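Local coordinates for SusD/RagB family nutrient-binding outer membrane lipoprotein (PDB 4F7A), which probably binds mucin O-glycans at the outer membrane, as a SusD-type lipoprotein that would supply glycans for uptake, at residues Gln47-Leu52 with Asn87-Tyr92; Gln321-Ser326 with Ala430-Gly435; Leu332-Thr337 with Val364-Ser369. All coordinates share one frame; numbering follows the deposited sequence. Where two conformers were deposited one is given.

In the fold
The three contacts lie in one SusD-like chain built largely of helices. Interaction 1, 47-52 with 87-92, joins two helices of the N-terminal part, and interaction 2, 321-326 with 430-435, packs a loop against the end of helix 416-431; their centres are about 18 Å apart. They touch where Q50 NE2 and E434 OE2 come within 2.9 Å, a probable hydrogen bond. Interaction 3, 332-337 with 364-369, lies within the chain loop closed by interaction 2, its centre about 14 Å from that of interaction 2; A430 CB packs on A335 CB at 3.8 Å. Interactions 1 and 3 do not touch, their nearest atoms being about 11 Å apart.

Interaction 1: Gln47-Leu52 with Asn87-Tyr92; sequences QTFQNL and NYTYNY
F49 and T48 of helix 44-51 meet Y88 and T89 of helix 84-104 in a helix-helix packing contact within the largely helical SusD fold. The short segments run at 118° to each other, their axes 11.1 Å apart at closest approach, a spacing wide enough for aromatic side chains to fill.

The apolar part belongs to the two rings. F49 turns its CG anti to the backbone N (chi1 -168°), which carries the ring across toward the other helix, and the F49 and Y88 side chains run antiparallel alongside one another. It is a ring edge that F49 offers: CD2 lies 3.9 Å from Y88 CB, close to the F49 plane. No face-to-face stack results. A phenylalanine suits this buried place because its flat, wholly apolar ring fills the gap, where it also packs on R127 of helix 111-132.

Polar atoms lie at the ring edges. T89 OG1 sits at the edge of the F49 ring, 3.3 Å from CZ, while its hydrogen bond goes to A85 O, one turn back in its own helix. T48 OG1 bonds to S84 OG and lies near the Y88 ring edge. Tyrosine suits the more open side, since its hydroxyl can work with solvent: a water in the plane of its ring bridges the helices, 2.9 Å from Y88 OH and 2.7 Å from T48 OG1.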
loop_
_atom_site.group_PDB
_atom_site.type_symbol
_atom_site.label_atom_id
_atom_site.label_comp_id
_atom_site.label_asym_id
_atom_site.label_seq_id
_atom_site.Cartn_x
_atom_site.Cartn_y
_atom_site.Cartn_z
ATOM N N GLN A 47 -10.026 -10.790 -1.089
ATOM C CA GLN A 47 -9.327 -11.592 -0.103
ATOM C C GLN A 47 -8.021 -12.150 -0.667
ATOM O O GLN A 47 -7.007 -12.142 0.025
ATOM C CB GLN A 47 -10.203 -12.709 0.458
ATOM C CG GLN A 47 -9.483 -13.552 1.550
ATOM C CD GLN A 47 -10.306 -14.762 2.002
ATOM O OE1 GLN A 47 -10.993 -15.379 1.194
ATOM N NE2 GLN A 47 -10.209 -15.117 3.282
ATOM N N THR A 48 -8.035 -12.608 -1.922
ATOM C CA THR A 48 -6.785 -13.072 -2.591
ATOM C C THR A 48 -6.009 -11.981 -3.318
ATOM O O THR A 48 -4.794 -12.087 -3.479
ATOM C CB THR A 48 -7.054 -14.261 -3.563
ATOM O OG1 THR A 48 -7.829 -13.809 -4.681
ATOM C CG2 THR A 48 -7.807 -15.409 -2.844
ATOM N N PHE A 49 -6.694 -10.936 -3.774
ATOM C CA PHE A 49 -6.050 -9.736 -4.354
ATOM C C PHE A 49 -4.977 -9.211 -3.404
ATOM O O PHE A 49 -3.802 -9.076 -3.763
ATOM C CB PHE A 49 -7.129 -8.652 -4.604
ATOM C CG PHE A 49 -6.680 -7.472 -5.468
ATOM C CD1 PHE A 49 -5.872 -6.475 -4.968
ATOM C CD2 PHE A 49 -7.146 -7.334 -6.765
ATOM C CE1 PHE A 49 -5.497 -5.391 -5.774
ATOM C CE2 PHE A 49 -6.795 -6.260 -7.553
ATOM C CZ PHE A 49 -5.959 -5.298 -7.068
ATOM N N GLN A 50 -5.381 -9.001 -2.160
ATOM C CA GLN A 50 -4.530 -8.353 -1.192
ATOM C C GLN A 50 -4.452 -8.986 0.197
ATOM O O GLN A 50 -3.377 -8.975 0.810
ATOM C CB GLN A 50 -5.009 -6.898 -1.116
ATOM C CG GLN A 50 -4.641 -6.128 0.057
ATOM C CD GLN A 50 -4.720 -4.616 -0.168
ATOM O OE1 GLN A 50 -5.229 -4.103 -1.193
ATOM N NE2 GLN A 50 -4.235 -3.906 0.807
ATOM N N ASN A 51 -5.565 -9.472 0.748
ATOM C CA ASN A 51 -5.563 -9.810 2.172
ATOM C C ASN A 51 -4.673 -10.995 2.513
ATOM O O ASN A 51 -3.971 -10.975 3.538
ATOM C CB ASN A 51 -6.972 -10.047 2.717
ATOM C CG ASN A 51 -7.025 -9.980 4.227
ATOM O OD1 ASN A 51 -7.484 -10.922 4.868
ATOM N ND2 ASN A 51 -6.543 -8.849 4.820
ATOM N N LEU A 52 -4.670 -12.009 1.652
ATOM C CA LEU A 52 -3.814 -13.175 1.877
ATOM C C LEU A 52 -2.390 -13.043 1.305
ATOM O O LEU A 52 -1.595 -13.992 1.374
ATOM C CB LEU A 52 -4.473 -14.431 1.354
ATOM C CG LEU A 52 -5.691 -14.937 2.114
ATOM C CD1 LEU A 52 -6.417 -15.973 1.263
ATOM C CD2 LEU A 52 -5.318 -15.530 3.491
ATOM N N ASN A 87 -4.510 -10.499 -12.104
ATOM C CA ASN A 87 -5.633 -11.001 -12.895
ATOM C C ASN A 87 -6.850 -10.057 -12.839
ATOM O O ASN A 87 -7.435 -9.687 -13.872
ATOM C CB ASN A 87 -6.051 -12.395 -12.423
ATOM C CG ASN A 87 -5.001 -13.472 -12.699
ATOM O OD1 ASN A 87 -4.072 -13.272 -13.491
ATOM N ND2 ASN A 87 -5.153 -14.637 -12.041
ATOM N N TYR A 88 -7.218 -9.659 -11.627
ATOM C CA TYR A 88 -8.387 -8.812 -11.441
ATOM C C TYR A 88 -8.177 -7.431 -12.028
ATOM O O TYR A 88 -9.088 -6.858 -12.622
ATOM C CB TYR A 88 -8.786 -8.761 -9.960
ATOM C CG TYR A 88 -9.295 -10.101 -9.436
ATOM C CD1 TYR A 88 -10.179 -10.875 -10.181
ATOM C CD2 TYR A 88 -8.887 -10.598 -8.194
ATOM C CE1 TYR A 88 -10.635 -12.116 -9.711
ATOM C CE2 TYR A 88 -9.362 -11.822 -7.702
ATOM C CZ TYR A 88 -10.224 -12.579 -8.471
ATOM O OH TYR A 88 -10.686 -13.801 -8.011
ATOM N N THR A 89 -6.985 -6.885 -11.868
ATOM C CA THR A 89 -6.700 -5.564 -12.354
ATOM C C THR A 89 -6.696 -5.541 -13.892
ATOM O O THR A 89 -7.332 -4.684 -14.493
ATOM C CB THR A 89 -5.379 -5.013 -11.793
ATOM O OG1 THR A 89 -5.444 -4.968 -10.361
ATOM C CG2 THR A 89 -5.147 -3.614 -12.314
ATOM N N TYR A 90 -6.031 -6.501 -14.525
ATOM C CA TYR A 90 -5.999 -6.549 -15.985
ATOM C C TYR A 90 -7.315 -7.009 -16.603
ATOM O O TYR A 90 -7.670 -6.559 -17.680
ATOM C CB TYR A 90 -4.844 -7.408 -16.485
ATOM C CG TYR A 90 -3.527 -6.661 -16.430
ATOM C CD1 TYR A 90 -3.266 -5.610 -17.318
ATOM C CD2 TYR A 90 -2.565 -6.984 -15.490
ATOM C CE1 TYR A 90 -2.045 -4.922 -17.269
ATOM C CE2 TYR A 90 -1.356 -6.318 -15.425
ATOM C CZ TYR A 90 -1.101 -5.282 -16.316
ATOM O OH TYR A 90 0.106 -4.635 -16.247
ATOM N N ASN A 91 -8.057 -7.868 -15.914
ATOM C CA ASN A 91 -9.344 -8.304 -16.449
ATOM C C ASN A 91 -10.402 -7.215 -16.403
ATOM O O ASN A 91 -11.167 -7.069 -17.351
ATOM C CB ASN A 91 -9.853 -9.559 -15.725
ATOM C CG ASN A 91 -9.143 -10.811 -16.194
ATOM O OD1 ASN A 91 -8.556 -10.816 -17.268
ATOM N ND2 ASN A 91 -9.168 -11.855 -15.389
ATOM N N TYR A 92 -10.439 -6.448 -15.316
ATOM C CA TYR A 92 -11.583 -5.568 -15.057
ATOM C C TYR A 92 -11.340 -4.066 -14.935
ATOM O O TYR A 92 -12.263 -3.291 -15.141
ATOM C CB TYR A 92 -12.313 -6.068 -13.800
ATOM C CG TYR A 92 -12.769 -7.517 -13.931
ATOM C CD1 TYR A 92 -13.735 -7.891 -14.861
ATOM C CD2 TYR A 92 -12.237 -8.496 -13.121
ATOM C CE1 TYR A 92 -14.134 -9.219 -14.978
ATOM C CE2 TYR A 92 -12.627 -9.814 -13.231
ATOM C CZ TYR A 92 -13.565 -10.174 -14.153
ATOM O OH TYR A 92 -13.907 -11.506 -14.223
HETATM O O HOH W 1 -10.203 -14.842 -5.340
#

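Interaction 2: Gln321-Ser326 with Ala430-Gly435; sequences QTITAS and ACWPEG
The backbones stay well apart, I323 CA and P433 CA being 9.1 Å from each other, and the 430-435 chain leaves helix 416-431 through a type VIa turn, in which E434 N bonds to C431 O and cis-P433 takes the third position.

Side chains bridge the gap. I323 points CG1 at the far end of the W432 indole, reaching CH2 at 3.9 Å, and so meets the outer rim of the six-membered ring obliquely. The terminal methyl CD1 sits between the two, 4.1 Å from W432 CZ3 and 4.3 Å from P433 CG. Isoleucine suits the place because its longer branch offers a methylene to one neighbour and a methyl to both. W432 extends toward the loop because its CG stands anti to the backbone N (chi1 -174°). The cis peptide folds P433 back under the indole, its CB 3.7 Å from the ring plane and over the centre, a CH-pi type of packing between consecutive residues.

The indole's one polar atom, NE1, hydrogen-bonds to Y283 OH; Y282 stacks on the ring and Y60 meets it edge-to-face. L252 of helix 251-257 packs on both I323 and P433. Segment 430-435 links helix 416-431 to helix 435-445; the E434 carboxylate, at the N-cap, accepts from M436 N and E437 N, and against this type VIa turn and cap a long loop of the SusD-like fold is packed.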
loop_
_atom_site.group_PDB
_atom_site.type_symbol
_atom_site.label_atom_id
_atom_site.label_comp_id
_atom_site.label_asym_id
_atom_site.label_seq_id
_atom_site.Cartn_x
_atom_site.Cartn_y
_atom_site.Cartn_z
ATOM N N GLN A 321 -15.647 -1.775 14.918
ATOM C CA GLN A 321 -16.309 -0.468 15.024
ATOM C C GLN A 321 -15.523 0.532 14.197
ATOM O O GLN A 321 -16.090 1.419 13.582
ATOM C CB GLN A 321 -16.398 0.032 16.479
ATOM C CG GLN A 321 -17.445 -0.683 17.322
ATOM C CD GLN A 321 -17.440 -0.230 18.779
ATOM O OE1 GLN A 321 -16.474 0.374 19.258
ATOM N NE2 GLN A 321 -18.523 -0.522 19.488
ATOM N N THR A 322 -14.200 0.383 14.182
ATOM C CA THR A 322 -13.328 1.255 13.391
ATOM C C THR A 322 -13.421 0.959 11.893
ATOM O O THR A 322 -13.552 1.879 11.068
ATOM C CB THR A 322 -11.886 1.102 13.846
ATOM O OG1 THR A 322 -11.826 1.430 15.233
ATOM C CG2 THR A 322 -10.936 2.023 13.055
ATOM N N ILE A 323 -13.356 -0.322 11.537
ATOM C CA ILE A 323 -13.427 -0.735 10.134
ATOM C C ILE A 323 -14.802 -1.410 9.882
ATOM O O ILE A 323 -15.073 -2.520 10.376
ATOM C CB ILE A 323 -12.254 -1.660 9.769
ATOM C CG1 ILE A 323 -10.890 -0.957 9.978
ATOM C CG2 ILE A 323 -12.379 -2.149 8.283
ATOM C CD1 ILE A 323 -10.660 0.332 9.182
ATOM N N THR A 324 -15.656 -0.716 9.138
ATOM C CA THR A 324 -17.005 -1.199 8.782
ATOM C C THR A 324 -17.162 -1.193 7.273
ATOM O O THR A 324 -16.339 -0.630 6.562
ATOM C CB THR A 324 -18.123 -0.309 9.392
ATOM O OG1 THR A 324 -18.200 0.944 8.678
ATOM C CG2 THR A 324 -17.847 -0.019 10.877
ATOM N N ALA A 325 -18.243 -1.778 6.777
ATOM C CA ALA A 325 -18.522 -1.789 5.340
ATOM C C ALA A 325 -18.577 -0.377 4.759
ATOM O O ALA A 325 -18.189 -0.165 3.589
ATOM C CB ALA A 325 -19.856 -2.523 5.069
ATOM N N SER A 326 -19.086 0.589 5.545
ATOM C CA SER A 326 -19.233 1.963 5.044
ATOM C C SER A 326 -17.987 2.823 5.296
ATOM O O SER A 326 -17.977 4.017 4.992
ATOM C CB SER A 326 -20.487 2.625 5.640
ATOM O OG SER A 326 -20.327 2.796 7.028
ATOM N N ALA A 430 1.057 4.472 10.372
ATOM C CA ALA A 430 0.150 5.473 9.831
ATOM C C ALA A 430 -0.545 5.062 8.544
ATOM O O ALA A 430 -1.615 5.586 8.247
ATOM C CB ALA A 430 0.908 6.807 9.606
ATOM N N CYS A 431 0.037 4.119 7.785
ATOM C CA CYS A 431 -0.587 3.646 6.533
ATOM C C CYS A 431 -1.662 2.583 6.752
ATOM O O CYS A 431 -2.341 2.197 5.801
ATOM C CB CYS A 431 0.492 3.094 5.582
ATOM S SG CYS A 431 1.446 4.410 4.772
ATOM N N TRP A 432 -1.784 2.099 7.992
ATOM C CA TRP A 432 -2.730 1.049 8.360
ATOM C C TRP A 432 -4.152 1.495 8.002
ATOM O O TRP A 432 -4.504 2.660 8.235
ATOM C CB TRP A 432 -2.620 0.789 9.872
ATOM C CG TRP A 432 -3.428 -0.367 10.389
ATOM C CD1 TRP A 432 -2.995 -1.648 10.567
ATOM C CD2 TRP A 432 -4.811 -0.362 10.746
ATOM N NE1 TRP A 432 -4.011 -2.429 11.019
ATOM C CE2 TRP A 432 -5.137 -1.660 11.155
ATOM C CE3 TRP A 432 -5.805 0.632 10.801
ATOM C CZ2 TRP A 432 -6.416 -2.004 11.608
ATOM C CZ3 TRP A 432 -7.059 0.277 11.231
ATOM C CH2 TRP A 432 -7.353 -1.025 11.631
ATOM N N PRO A 433 -4.984 0.578 7.457
ATOM C CA PRO A 433 -4.788 -0.868 7.242
ATOM C C PRO A 433 -4.304 -1.282 5.848
ATOM O O PRO A 433 -4.407 -2.470 5.481
ATOM C CB PRO A 433 -6.182 -1.407 7.459
ATOM C CG PRO A 433 -7.061 -0.300 6.833
ATOM C CD PRO A 433 -6.364 0.983 7.142
ATOM N N GLU A 434 -3.755 -0.334 5.104
ATOM C CA GLU A 434 -3.487 -0.537 3.673
ATOM C C GLU A 434 -2.152 -1.245 3.487
ATOM O O GLU A 434 -1.093 -0.614 3.458
ATOM C CB GLU A 434 -3.518 0.800 2.912
ATOM C CG GLU A 434 -3.889 0.648 1.422
ATOM C CD GLU A 434 -2.822 -0.108 0.668
ATOM O OE1 GLU A 434 -1.763 0.512 0.442
ATOM O OE2 GLU A 434 -3.035 -1.310 0.318
ATOM N N GLY A 435 -2.230 -2.557 3.308
ATOM C CA GLY A 435 -1.062 -3.422 3.327
ATOM C C GLY A 435 -0.114 -3.285 2.148
ATOM O O GLY A 435 1.070 -3.603 2.275
#

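Interaction 3: Leu332-Thr337 with Val364-Ser369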
loop_
_atom_site.group_PDB
_atom_site.type_symbol
_atom_site.label_atom_id
_atom_site.label_comp_id
_atom_site.label_asym_id
_atom_site.label_seq_id
_atom_site.Cartn_x
_atom_site.Cartn_y
_atom_site.Cartn_z
ATOM N N LEU A 332 -4.111 6.954 0.457
ATOM C CA LEU A 332 -2.973 7.878 0.599
ATOM C C LEU A 332 -3.318 8.979 1.623
ATOM O O LEU A 332 -4.238 9.754 1.415
ATOM C CB LEU A 332 -2.619 8.479 -0.766
ATOM C CG LEU A 332 -1.257 9.161 -0.880
ATOM C CD1 LEU A 332 -0.807 9.225 -2.332
ATOM C CD2 LEU A 332 -1.290 10.535 -0.251
ATOM N N THR A 333 -2.555 9.044 2.712
ATOM C CA THR A 333 -2.885 9.899 3.830
ATOM C C THR A 333 -1.946 11.087 3.890
ATOM O O THR A 333 -0.812 11.044 3.384
ATOM C CB THR A 333 -2.806 9.125 5.172
ATOM O OG1 THR A 333 -1.456 8.703 5.415
ATOM C CG2 THR A 333 -3.765 7.895 5.167
ATOM N N ALA A 334 -2.440 12.137 4.539
ATOM C CA ALA A 334 -1.649 13.259 4.971
ATOM C C ALA A 334 -0.458 12.804 5.837
ATOM O O ALA A 334 0.671 13.275 5.667
ATOM C CB ALA A 334 -2.560 14.220 5.763
ATOM N N ALA A 335 -0.697 11.884 6.764
ATOM C CA ALA A 335 0.377 11.410 7.646
ATOM C C ALA A 335 1.511 10.812 6.804
ATOM O O ALA A 335 2.675 11.192 6.961
ATOM C CB ALA A 335 -0.159 10.368 8.688
ATOM N N GLU A 336 1.174 9.902 5.900
ATOM C CA GLU A 336 2.174 9.326 4.980
ATOM C C GLU A 336 2.925 10.433 4.238
ATOM O O GLU A 336 4.137 10.379 4.075
ATOM C CB GLU A 336 1.509 8.372 3.970
ATOM C CG GLU A 336 2.506 7.887 2.919
ATOM C CD GLU A 336 1.913 7.135 1.752
ATOM O OE1 GLU A 336 0.700 6.826 1.764
ATOM O OE2 GLU A 336 2.697 6.845 0.817
ATOM N N THR A 337 2.200 11.433 3.772
ATOM C CA THR A 337 2.815 12.514 3.010
ATOM C C THR A 337 3.869 13.269 3.865
ATOM O O THR A 337 4.962 13.587 3.392
ATOM C CB THR A 337 1.743 13.442 2.392
ATOM O OG1 THR A 337 0.856 12.647 1.574
ATOM C CG2 THR A 337 2.393 14.536 1.525
ATOM N N VAL A 364 3.337 12.004 12.738
ATOM C CA VAL A 364 2.778 11.263 13.863
ATOM C C VAL A 364 1.527 11.996 14.390
ATOM O O VAL A 364 0.499 11.375 14.640
ATOM C CB VAL A 364 3.808 11.031 14.988
ATOM C CG1 VAL A 364 3.149 10.332 16.232
ATOM C CG2 VAL A 364 4.998 10.196 14.447
ATOM N N GLN A 365 1.619 13.317 14.557
ATOM C CA GLN A 365 0.506 14.077 15.063
ATOM C C GLN A 365 -0.682 13.942 14.095
ATOM O O GLN A 365 -1.841 13.814 14.508
ATOM C CB GLN A 365 0.854 15.559 15.247
ATOM C CG GLN A 365 -0.367 16.309 15.724
ATOM C CD GLN A 365 -0.900 15.709 17.025
ATOM O OE1 GLN A 365 -0.135 15.711 18.023
ATOM N NE2 GLN A 365 -2.202 15.164 17.028
ATOM N N THR A 366 -0.378 13.987 12.809
ATOM C CA THR A 366 -1.404 13.919 11.783
ATOM C C THR A 366 -2.121 12.557 11.814
ATOM O O THR A 366 -3.360 12.493 11.691
ATOM C CB THR A 366 -0.806 14.248 10.387
ATOM O OG1 THR A 366 -0.353 15.616 10.381
ATOM C CG2 THR A 366 -1.853 14.067 9.269
ATOM N N SER A 367 -1.351 11.482 11.978
ATOM C CA SER A 367 -1.903 10.149 12.104
ATOM C C SER A 367 -2.795 10.014 13.347
ATOM O O SER A 367 -3.911 9.512 13.275
ATOM C CB SER A 367 -0.787 9.116 12.129
ATOM O OG SER A 367 -1.315 7.829 12.328
ATOM N N PHE A 368 -2.320 10.501 14.487
ATOM C CA PHE A 368 -3.146 10.499 15.690
ATOM C C PHE A 368 -4.491 11.202 15.446
ATOM O O PHE A 368 -5.539 10.687 15.838
ATOM C CB PHE A 368 -2.442 11.229 16.829
ATOM C CG PHE A 368 -1.511 10.375 17.653
ATOM C CD1 PHE A 368 -0.655 9.449 17.069
ATOM C CD2 PHE A 368 -1.464 10.543 19.044
ATOM C CE1 PHE A 368 0.221 8.696 17.851
ATOM C CE2 PHE A 368 -0.598 9.794 19.821
ATOM C CZ PHE A 368 0.266 8.884 19.204
ATOM N N SER A 369 -4.446 12.377 14.814
ATOM C CA SER A 369 -5.652 13.134 14.510
ATOM C C SER A 369 -6.602 12.397 13.553
ATOM O O SER A 369 -7.807 12.444 13.729
ATOM C CB SER A 369 -5.296 14.504 13.934
ATOM O OG SER A 369 -4.623 15.284 14.902
#
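A334 and A335, in the first turn of helix 334-346, pack on T366 and S367 of helix 356-371, a close helix-helix contact in the helical SusD-like fold, whose family belongs to the TPR clan. Small residues let the backbones come near: A335 CA and T366 CA are only 5.2 Å apart.

The T366 methyl meets both alanines. With CG2 anti to the backbone N, the methyl is directed at the start of the neighbouring helix, 3.6 Å from A334 CB and 3.5 Å from A335 N. The A335 methyl in turn lies against the S367 backbone and side chain, its CB 3.7 Å from S367 CB. Alanine suits these positions because its single methyl allows the close backbone approach, while threonine supplies a methyl to the interface.

The hydroxyls are satisfied elsewhere. T366 OG1 bonds to A362 O within its own helix, and S367 OG, its chi1 of 177° placing it anti to the backbone N, bonds to R278 NH1. A430 of helix 416-431 packs on both A335 and S367, adding a third helix to the group.

Further out, T333 caps the start of helix 334-346. As its N-cap, it takes E336 N on OG1 at 2.9 Å in a nearly straight bond (166°), satisfying an amide for which the helix offers no carbonyl a turn earlier. Its carbonyl oxygen is gripped twice by T337, from opposite faces of the carbonyl plane: by the backbone N at 3.1 Å and by OG1 at 2.9 Å.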